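Local structure of Mgp-operon protein 3 (Mycoplasma pneumoniae, 6RJ1) at residues A[169-172]-A[173-176]; A[500-503]-A[504-507]; A[716-719]-A[720-723]; A[743-746]-A[747-750]. The protein takes part in cell adhesion as a membrane protein with an extracellular region, probably in concert with the adhesin P1. One frame throughout, in Å; residues are numbered along the deposited sequence.

Contact 1 (A[169-172]-A[173-176]); sequences PVTP and YTPN
Thr-171 and Thr-174 begin and end a type I beta turn, closed by a bond from Thr-174 N to Thr-171 O of 3.0 Å. The turn shows how side chains can double a backbone bond. Thr-174 OG1 lies beside its own backbone N and anti to its carbonyl carbon (chi1 -57°), a setting that carries the hydroxyl back across the turn to accept from Thr-171 N at 2.9 Å. A weak bond runs from Tyr-173 N to Thr-171 OG1 at 3.3 Å. A water donates to both Thr-171 O and Thr-174 O, 2.8 Å from each, and ties the two ends once more. Apolar groups fill in around this polar core. Pro-172 CG sits over one face of the Tyr-173 ring, offset toward its rim, in a CH-pi contact 4.2 Å from the ring centroid, while Val-170 CG1 meets Thr-174 CB at 3.7 Å. Helix 360-365 packs on the turn through Ala-362, which touches Thr-171, Pro-172 and Tyr-173. The two hydroxyls bond different oxygens of the Glu-240 carboxylate, Thr-171 OG1 with OE2 and Thr-174 OG1 with OE1. These buried hydroxyls therefore serve backbone N-H groups on one hand and the acid on the other, an arrangement that would fix their rotation and, if Glu-240 is ionised, would probably spread its charge over both.

Contact 2 (A[500-503]-A[504-507]); sequences WGTD and KQKQ
Asp-503, Gln-505 and Trp-500 carry most of this contact, in which the first turn of a helix is tied to the loop leading into it. The Gln-505 side chain runs extended beyond CG toward Thr-502, where Thr-502 OG1 donates to Gln-505 OE1 at 2.8 Å, in the carbonyl plane and on a lone pair. Set between its own backbone N and carbonyl carbon (chi1 56°), the same hydroxyl is turned to the helix and accepts from Gln-505 N at 3.2 Å, and so grips one residue by both its backbone and its amide. Asp-503, the next residue, reaches one turn ahead: Asp-503 O accepts from Gln-507 N at 3.0 Å, and Gln-507 NE2 reaches Asp-503 OD2 at 2.8 Å. The amide N-H is used in its own plane but comes from above the carboxylate, whose plane is turned 71° from the amide. Trp-500 lies across the aliphatic part of Lys-506, its CD1 at 3.7 Å from Lys-506 CG, and its indole also rests on Leu-693 and Val-695 of strand 693-699. Tyr-591 and Val-595 of helix 591-595 touch Gln-505. Thr-502 is thus a classic N-cap, with its hydroxyl filling the role of a missing carbonyl at the start of helix 503-511.

Contact 3 (A[716-719]-A[720-723]); sequences DDNS and NTKV
Asn-718 and Thr-721 set their side chains side by side, pointing the same way, across the mouth of a bend that leads from helix 701-712 into strand 723-732. Here Thr-721 OG1 donates to Asn-718 OD1 at 3.2 Å, in the carbonyl plane and on a lone pair. The torsions prepare the meeting: Asn-718 CG stands beside its backbone N (chi1 -67°), and Thr-721 OG1 takes the same position on its own residue. Both residues are exposed, so this single bond across the bend lies where water can compete for it. The closer side is that of the backbone, where the chain folds back sharply enough to bring Asn-718 CA within 5.0 Å of Thr-721 CA. Ser-719, at the bend, finds its partners elsewhere: its hydroxyl is hydrogen-bonded to Lys-154 NZ and its carbonyl oxygen accepts from Lys-495 NZ. Before the bend, an Asx turn steadies the approach: Asn-718 N donates to Asp-716 OD1 at 3.2 Å, almost straight at 165°, meeting the carboxylate on its anti side. After it, Val-723 is buried against Ser-706, Ala-707 and Asn-710 of helix 701-712, and its backbone pairs with Lys-495 and Glu-497. The chemistry of the bend thus differs from place to place. Asn-718 and Thr-721 join two neutral groups in an exposed amide-hydroxyl bond, whereas the oxygens of Ser-719 meet lysine ammonium groups, in charge-assisted bonds that probably contribute to holding the bend against the rest of the chain.

Contact 4 (A[743-746]-A[747-750]); sequences FPEA and GNRR
The long loop between strands 723-732 and 779-786 contains a surface bend in which Glu-745 and Asn-748 approach each other round Ala-746 and Gly-747. Asn-748 makes the reach: its CG stands beside the backbone N and anti to the carbonyl carbon (chi1 -68°), and this turns the carboxamide back along the chain. Asn-748 CG thereby comes to 3.7 Å from Glu-745 O and to 4.3 Å from Glu-745 CG, so that the amide group lies against both the main chain and the aliphatic stem of the glutamate. The carboxylate and amide planes are turned 54° from one another. The bend itself is open, with Glu-745 CA and Asn-748 CA 7.0 Å apart. Gly-747 takes a positive phi of 112°, a conformation readily open to glycine, and the chain changes course there. As an element of the fold, this part of the loop lies over helix 666-673: Ala-746 touches Phe-670, and Pro-744 packs on Val-669 and Phe-670 and also touches Leu-675 and Val-758. Phe-743, one residue earlier, meets the ring of Tyr-737 with the two planes at about 60°. Glu-745 and Asn-748, by contrast, are both exposed.

Overall arrangement
The four contacts fall into two neighbouring pairs. Contacts 2 and 3 have centres 22 Å apart and nearest atoms about 7 Å apart: contact 2 follows the end of strand 496-498, whereas contact 3 leads into the start of its parallel partner 723-732, whose Ser-730 also bonds Trp-500 O. Contacts 1 and 4 have centres 27 Å apart and nearest atoms about 9 Å apart. The loop bearing contact 4 later returns to contact 1, where Ala-772 and Ser-774 bond Pro-172 and Asn-176. Contacts 1 and 2 lie on opposite sides of the chain's centre, 30 Å between centres, and contacts 3 and 4 are farthest apart, at 50 Å.

Contact 1 (A[169-172]-A[173-176])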
loop_
_atom_site.group_PDB
_atom_site.type_symbol
_atom_site.label_atom_id
_atom_site.label_comp_id
_atom_site.label_asym_id
_atom_site.label_seq_id
_atom_site.Cartn_x
_atom_site.Cartn_y
_atom_site.Cartn_z
ATOM N N PRO A 169 9.813 -0.398 -7.199
ATOM C CA PRO A 169 8.345 -0.381 -7.257
ATOM C C PRO A 169 7.740 -1.251 -8.353
ATOM O O PRO A 169 8.340 -1.441 -9.416
ATOM C CB PRO A 169 8.008 1.105 -7.423
ATOM C CG PRO A 169 9.224 1.833 -6.996
ATOM C CD PRO A 169 10.364 0.957 -7.394
ATOM N N VAL A 170 6.573 -1.829 -8.062
ATOM C CA VAL A 170 5.833 -2.657 -9.005
ATOM C C VAL A 170 5.103 -1.684 -9.930
ATOM O O VAL A 170 4.361 -0.816 -9.460
ATOM C CB VAL A 170 4.868 -3.649 -8.303
ATOM C CG1 VAL A 170 4.049 -4.436 -9.324
ATOM C CG2 VAL A 170 5.615 -4.599 -7.369
ATOM N N THR A 171 5.345 -1.794 -11.234
ATOM C CA THR A 171 4.713 -0.902 -12.203
ATOM C C THR A 171 3.480 -1.588 -12.799
ATOM O O THR A 171 3.383 -2.818 -12.719
ATOM C CB THR A 171 5.723 -0.488 -13.298
ATOM O OG1 THR A 171 5.960 -1.588 -14.183
ATOM C CG2 THR A 171 7.021 0.067 -12.725
ATOM N N PRO A 172 2.563 -0.852 -13.466
ATOM C CA PRO A 172 1.421 -1.526 -14.109
ATOM C C PRO A 172 1.816 -2.518 -15.218
ATOM O O PRO A 172 0.953 -3.259 -15.700
ATOM C CB PRO A 172 0.605 -0.358 -14.669
ATOM C CG PRO A 172 1.571 0.748 -14.821
ATOM C CD PRO A 172 2.505 0.608 -13.677
ATOM N N TYR A 173 3.107 -2.539 -15.616
ATOM C CA TYR A 173 3.630 -3.422 -16.664
ATOM C C TYR A 173 4.459 -4.588 -16.120
ATOM O O TYR A 173 5.026 -5.352 -16.907
ATOM C CB TYR A 173 4.414 -2.623 -17.726
ATOM C CG TYR A 173 3.631 -1.448 -18.255
ATOM C CD1 TYR A 173 2.504 -1.636 -19.053
ATOM C CD2 TYR A 173 3.983 -0.147 -17.922
ATOM C CE1 TYR A 173 1.755 -0.558 -19.513
ATOM C CE2 TYR A 173 3.245 0.941 -18.383
ATOM C CZ TYR A 173 2.130 0.729 -19.175
ATOM O OH TYR A 173 1.386 1.795 -19.607
ATOM N N THR A 174 4.511 -4.737 -14.778
ATOM C CA THR A 174 5.238 -5.818 -14.118
ATOM C C THR A 174 4.457 -7.117 -14.346
ATOM O O THR A 174 3.321 -7.222 -13.871
ATOM C CB THR A 174 5.461 -5.506 -12.619
ATOM O OG1 THR A 174 6.163 -4.268 -12.480
ATOM C CG2 THR A 174 6.214 -6.620 -11.888
ATOM N N PRO A 175 5.015 -8.092 -15.099
ATOM C CA PRO A 175 4.275 -9.344 -15.322
ATOM C C PRO A 175 4.379 -10.305 -14.136
ATOM O O PRO A 175 5.279 -10.165 -13.309
ATOM C CB PRO A 175 4.923 -9.915 -16.587
ATOM C CG PRO A 175 6.302 -9.363 -16.609
ATOM C CD PRO A 175 6.348 -8.129 -15.740
ATOM N N ASN A 176 3.460 -11.284 -14.062
ATOM C CA ASN A 176 3.414 -12.321 -13.020
ATOM C C ASN A 176 4.764 -13.038 -12.817
ATOM O O ASN A 176 5.188 -13.183 -11.674
ATOM C CB ASN A 176 2.289 -13.339 -13.307
ATOM C CG ASN A 176 0.909 -12.907 -12.867
ATOM O OD1 ASN A 176 0.723 -12.087 -11.949
ATOM N ND2 ASN A 176 -0.094 -13.483 -13.497
HETATM O O HOH W 1 1.758 -5.070 -12.921
#

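Contact 2 (A[500-503]-A[504-507])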
loop_
_atom_site.group_PDB
_atom_site.type_symbol
_atom_site.label_atom_id
_atom_site.label_comp_id
_atom_site.label_asym_id
_atom_site.label_seq_id
_atom_site.Cartn_x
_atom_site.Cartn_y
_atom_site.Cartn_z
ATOM N N TRP A 500 -4.232 -5.156 14.996
ATOM C CA TRP A 500 -4.367 -6.055 13.855
ATOM C C TRP A 500 -5.644 -6.903 13.945
ATOM O O TRP A 500 -5.926 -7.707 13.057
ATOM C CB TRP A 500 -3.086 -6.900 13.708
ATOM C CG TRP A 500 -1.898 -6.055 13.340
ATOM C CD1 TRP A 500 -1.124 -5.308 14.184
ATOM C CD2 TRP A 500 -1.403 -5.809 12.020
ATOM N NE1 TRP A 500 -0.176 -4.611 13.470
ATOM C CE2 TRP A 500 -0.327 -4.900 12.136
ATOM C CE3 TRP A 500 -1.753 -6.288 10.745
ATOM C CZ2 TRP A 500 0.389 -4.440 11.021
ATOM C CZ3 TRP A 500 -1.038 -5.839 9.644
ATOM C CH2 TRP A 500 0.008 -4.913 9.786
ATOM N N GLY A 501 -6.423 -6.660 14.998
ATOM C CA GLY A 501 -7.679 -7.346 15.262
ATOM C C GLY A 501 -7.589 -8.175 16.519
ATOM O O GLY A 501 -8.427 -8.052 17.412
ATOM N N THR A 502 -6.569 -9.043 16.573
ATOM C CA THR A 502 -6.254 -9.919 17.706
ATOM C C THR A 502 -4.756 -9.795 17.986
ATOM O O THR A 502 -4.001 -9.368 17.103
ATOM C CB THR A 502 -6.653 -11.392 17.420
ATOM O OG1 THR A 502 -6.028 -11.848 16.220
ATOM C CG2 THR A 502 -8.156 -11.600 17.333
ATOM N N ASP A 503 -4.317 -10.186 19.199
ATOM C CA ASP A 503 -2.896 -10.158 19.549
ATOM C C ASP A 503 -2.129 -11.186 18.707
ATOM O O ASP A 503 -0.974 -10.945 18.338
ATOM C CB ASP A 503 -2.673 -10.399 21.050
ATOM C CG ASP A 503 -1.230 -10.194 21.493
ATOM O OD1 ASP A 503 -0.661 -9.101 21.202
ATOM O OD2 ASP A 503 -0.669 -11.119 22.133
ATOM N N LYS A 504 -2.804 -12.301 18.362
ATOM C CA LYS A 504 -2.254 -13.346 17.520
ATOM C C LYS A 504 -1.991 -12.795 16.112
ATOM O O LYS A 504 -0.941 -13.083 15.533
ATOM C CB LYS A 504 -3.197 -14.565 17.486
ATOM C CG LYS A 504 -2.475 -15.898 17.271
ATOM C CD LYS A 504 -1.718 -16.395 18.518
ATOM C CE LYS A 504 -2.445 -17.469 19.294
ATOM N NZ LYS A 504 -3.569 -16.926 20.088
ATOM N N GLN A 505 -2.904 -11.946 15.600
ATOM C CA GLN A 505 -2.764 -11.332 14.284
ATOM C C GLN A 505 -1.562 -10.393 14.192
ATOM O O GLN A 505 -0.917 -10.342 13.138
ATOM C CB GLN A 505 -4.060 -10.654 13.840
ATOM C CG GLN A 505 -4.998 -11.621 13.125
ATOM C CD GLN A 505 -6.357 -11.026 12.899
ATOM O OE1 GLN A 505 -7.147 -10.859 13.831
ATOM N NE2 GLN A 505 -6.661 -10.710 11.648
ATOM N N LYS A 506 -1.225 -9.702 15.309
ATOM C CA LYS A 506 -0.050 -8.828 15.398
ATOM C C LYS A 506 1.200 -9.716 15.364
ATOM O O LYS A 506 2.111 -9.463 14.569
ATOM C CB LYS A 506 -0.081 -7.999 16.694
ATOM C CG LYS A 506 0.998 -6.910 16.763
ATOM C CD LYS A 506 0.834 -5.972 17.969
ATOM C CE LYS A 506 1.504 -6.474 19.222
ATOM N NZ LYS A 506 1.293 -5.539 20.359
ATOM N N GLN A 507 1.202 -10.780 16.215
ATOM C CA GLN A 507 2.265 -11.779 16.362
ATOM C C GLN A 507 2.654 -12.361 15.006
ATOM O O GLN A 507 3.840 -12.445 14.715
ATOM C CB GLN A 507 1.837 -12.903 17.316
ATOM C CG GLN A 507 1.838 -12.520 18.791
ATOM C CD GLN A 507 1.230 -13.602 19.660
ATOM O OE1 GLN A 507 1.492 -14.798 19.502
ATOM N NE2 GLN A 507 0.410 -13.208 20.613
#

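Contact 3 (A[716-719]-A[720-723])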
loop_
_atom_site.group_PDB
_atom_site.type_symbol
_atom_site.label_atom_id
_atom_site.label_comp_id
_atom_site.label_asym_id
_atom_site.label_seq_id
_atom_site.Cartn_x
_atom_site.Cartn_y
_atom_site.Cartn_z
ATOM N N ASP A 716 17.271 10.901 22.790
ATOM C CA ASP A 716 17.093 10.810 24.242
ATOM C C ASP A 716 16.537 9.438 24.742
ATOM O O ASP A 716 17.096 8.384 24.411
ATOM C CB ASP A 716 16.251 12.004 24.778
ATOM C CG ASP A 716 14.983 12.358 24.006
ATOM O OD1 ASP A 716 14.243 11.428 23.609
ATOM O OD2 ASP A 716 14.723 13.563 23.814
ATOM N N ASP A 717 15.448 9.485 25.538
ATOM C CA ASP A 717 14.786 8.358 26.196
ATOM C C ASP A 717 13.473 7.898 25.528
ATOM O O ASP A 717 12.881 6.910 25.978
ATOM C CB ASP A 717 14.561 8.666 27.697
ATOM C CG ASP A 717 14.528 10.139 28.104
ATOM O OD1 ASP A 717 15.579 10.815 27.987
ATOM O OD2 ASP A 717 13.464 10.605 28.574
ATOM N N ASN A 718 13.029 8.585 24.457
ATOM C CA ASN A 718 11.803 8.207 23.749
ATOM C C ASN A 718 12.090 7.701 22.317
ATOM O O ASN A 718 11.240 7.812 21.420
ATOM C CB ASN A 718 10.766 9.339 23.793
ATOM C CG ASN A 718 10.224 9.624 25.181
ATOM O OD1 ASN A 718 9.698 8.739 25.876
ATOM N ND2 ASN A 718 10.327 10.877 25.610
ATOM N N SER A 719 13.286 7.098 22.136
ATOM C CA SER A 719 13.771 6.521 20.876
ATOM C C SER A 719 13.100 5.176 20.551
ATOM O O SER A 719 12.954 4.827 19.373
ATOM C CB SER A 719 15.292 6.368 20.906
ATOM O OG SER A 719 15.769 5.916 22.164
ATOM N N ASN A 720 12.711 4.420 21.597
ATOM C CA ASN A 720 12.059 3.113 21.467
ATOM C C ASN A 720 10.566 3.147 21.828
ATOM O O ASN A 720 9.883 2.118 21.719
ATOM C CB ASN A 720 12.815 2.036 22.260
ATOM C CG ASN A 720 14.009 1.486 21.518
ATOM O OD1 ASN A 720 15.155 1.878 21.767
ATOM N ND2 ASN A 720 13.765 0.571 20.580
ATOM N N THR A 721 10.056 4.341 22.218
ATOM C CA THR A 721 8.650 4.555 22.563
ATOM C C THR A 721 7.784 4.491 21.293
ATOM O O THR A 721 8.152 5.045 20.252
ATOM C CB THR A 721 8.475 5.819 23.407
ATOM O OG1 THR A 721 9.521 5.863 24.378
ATOM C CG2 THR A 721 7.132 5.859 24.124
ATOM N N LYS A 722 6.668 3.755 21.384
ATOM C CA LYS A 722 5.735 3.487 20.303
ATOM C C LYS A 722 4.430 4.285 20.431
ATOM O O LYS A 722 3.986 4.583 21.541
ATOM C CB LYS A 722 5.428 1.977 20.281
ATOM C CG LYS A 722 5.648 1.280 18.941
ATOM C CD LYS A 722 7.099 0.835 18.727
ATOM C CE LYS A 722 7.196 -0.542 18.125
ATOM N NZ LYS A 722 6.988 -1.606 19.145
ATOM N N VAL A 723 3.814 4.601 19.282
ATOM C CA VAL A 723 2.525 5.289 19.163
ATOM C C VAL A 723 1.511 4.142 19.118
ATOM O O VAL A 723 1.731 3.161 18.401
ATOM C CB VAL A 723 2.432 6.158 17.869
ATOM C CG1 VAL A 723 1.168 7.010 17.857
ATOM C CG2 VAL A 723 3.659 7.031 17.684
#

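Contact 4 (A[743-746]-A[747-750])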
loop_
_atom_site.group_PDB
_atom_site.type_symbol
_atom_site.label_atom_id
_atom_site.label_comp_id
_atom_site.label_asym_id
_atom_site.label_seq_id
_atom_site.Cartn_x
_atom_site.Cartn_y
_atom_site.Cartn_z
ATOM N N PHE A 743 -6.309 -20.141 -13.075
ATOM C CA PHE A 743 -6.320 -20.258 -11.611
ATOM C C PHE A 743 -6.447 -21.729 -11.172
ATOM O O PHE A 743 -7.264 -22.468 -11.736
ATOM C CB PHE A 743 -7.373 -19.354 -10.949
ATOM C CG PHE A 743 -8.817 -19.669 -11.262
ATOM C CD1 PHE A 743 -9.556 -20.512 -10.437
ATOM C CD2 PHE A 743 -9.455 -19.078 -12.347
ATOM C CE1 PHE A 743 -10.893 -20.792 -10.717
ATOM C CE2 PHE A 743 -10.796 -19.351 -12.621
ATOM C CZ PHE A 743 -11.506 -20.207 -11.805
ATOM N N PRO A 744 -5.587 -22.196 -10.242
ATOM C CA PRO A 744 -5.654 -23.609 -9.836
ATOM C C PRO A 744 -6.772 -23.924 -8.839
ATOM O O PRO A 744 -7.440 -23.017 -8.343
ATOM C CB PRO A 744 -4.251 -23.887 -9.271
ATOM C CG PRO A 744 -3.557 -22.554 -9.189
ATOM C CD PRO A 744 -4.535 -21.479 -9.501
ATOM N N GLU A 745 -6.991 -25.221 -8.571
ATOM C CA GLU A 745 -8.009 -25.685 -7.631
ATOM C C GLU A 745 -7.555 -26.942 -6.914
ATOM O O GLU A 745 -7.091 -27.882 -7.560
ATOM C CB GLU A 745 -9.398 -25.847 -8.291
ATOM C CG GLU A 745 -9.398 -26.170 -9.782
ATOM C CD GLU A 745 -10.619 -25.699 -10.554
ATOM O OE1 GLU A 745 -11.174 -26.505 -11.336
ATOM O OE2 GLU A 745 -11.018 -24.523 -10.383
ATOM N N ALA A 746 -7.644 -26.937 -5.574
ATOM C CA ALA A 746 -7.228 -28.055 -4.726
ATOM C C ALA A 746 -8.349 -29.064 -4.504
ATOM O O ALA A 746 -9.490 -28.678 -4.241
ATOM C CB ALA A 746 -6.708 -27.541 -3.392
ATOM N N GLY A 747 -8.000 -30.344 -4.619
ATOM C CA GLY A 747 -8.911 -31.470 -4.436
ATOM C C GLY A 747 -9.224 -32.265 -5.690
ATOM O O GLY A 747 -10.128 -33.108 -5.673
ATOM N N ASN A 748 -8.467 -32.016 -6.781
ATOM C CA ASN A 748 -8.665 -32.647 -8.088
ATOM C C ASN A 748 -8.105 -34.085 -8.185
ATOM O O ASN A 748 -8.378 -34.912 -7.308
ATOM C CB ASN A 748 -8.124 -31.744 -9.219
ATOM C CG ASN A 748 -8.895 -30.457 -9.456
ATOM O OD1 ASN A 748 -8.313 -29.419 -9.783
ATOM N ND2 ASN A 748 -10.220 -30.487 -9.326
ATOM N N ARG A 749 -7.359 -34.377 -9.271
ATOM C CA ARG A 749 -6.797 -35.690 -9.608
ATOM C C ARG A 749 -5.341 -35.587 -10.140
ATOM O O ARG A 749 -4.954 -36.354 -11.034
ATOM C CB ARG A 749 -7.728 -36.381 -10.635
ATOM C CG ARG A 749 -8.088 -35.494 -11.840
ATOM C CD ARG A 749 -9.247 -36.027 -12.663
ATOM N NE ARG A 749 -10.548 -35.740 -12.054
ATOM C CZ ARG A 749 -11.361 -36.661 -11.542
ATOM N NH1 ARG A 749 -11.020 -37.946 -11.565
ATOM N NH2 ARG A 749 -12.522 -36.306 -11.010
ATOM N N ARG A 750 -4.540 -34.640 -9.567
ATOM C CA ARG A 750 -3.143 -34.297 -9.922
ATOM C C ARG A 750 -3.061 -33.532 -11.264
ATOM O O ARG A 750 -2.368 -32.510 -11.334
ATOM C CB ARG A 750 -2.183 -35.518 -9.882
ATOM C CG ARG A 750 -0.704 -35.178 -10.096
ATOM C CD ARG A 750 0.155 -36.404 -10.359
ATOM N NE ARG A 750 1.471 -36.041 -10.897
ATOM C CZ ARG A 750 2.462 -36.900 -11.118
ATOM N NH1 ARG A 750 3.618 -36.473 -11.611
ATOM N NH2 ARG A 750 2.308 -38.190 -10.844
#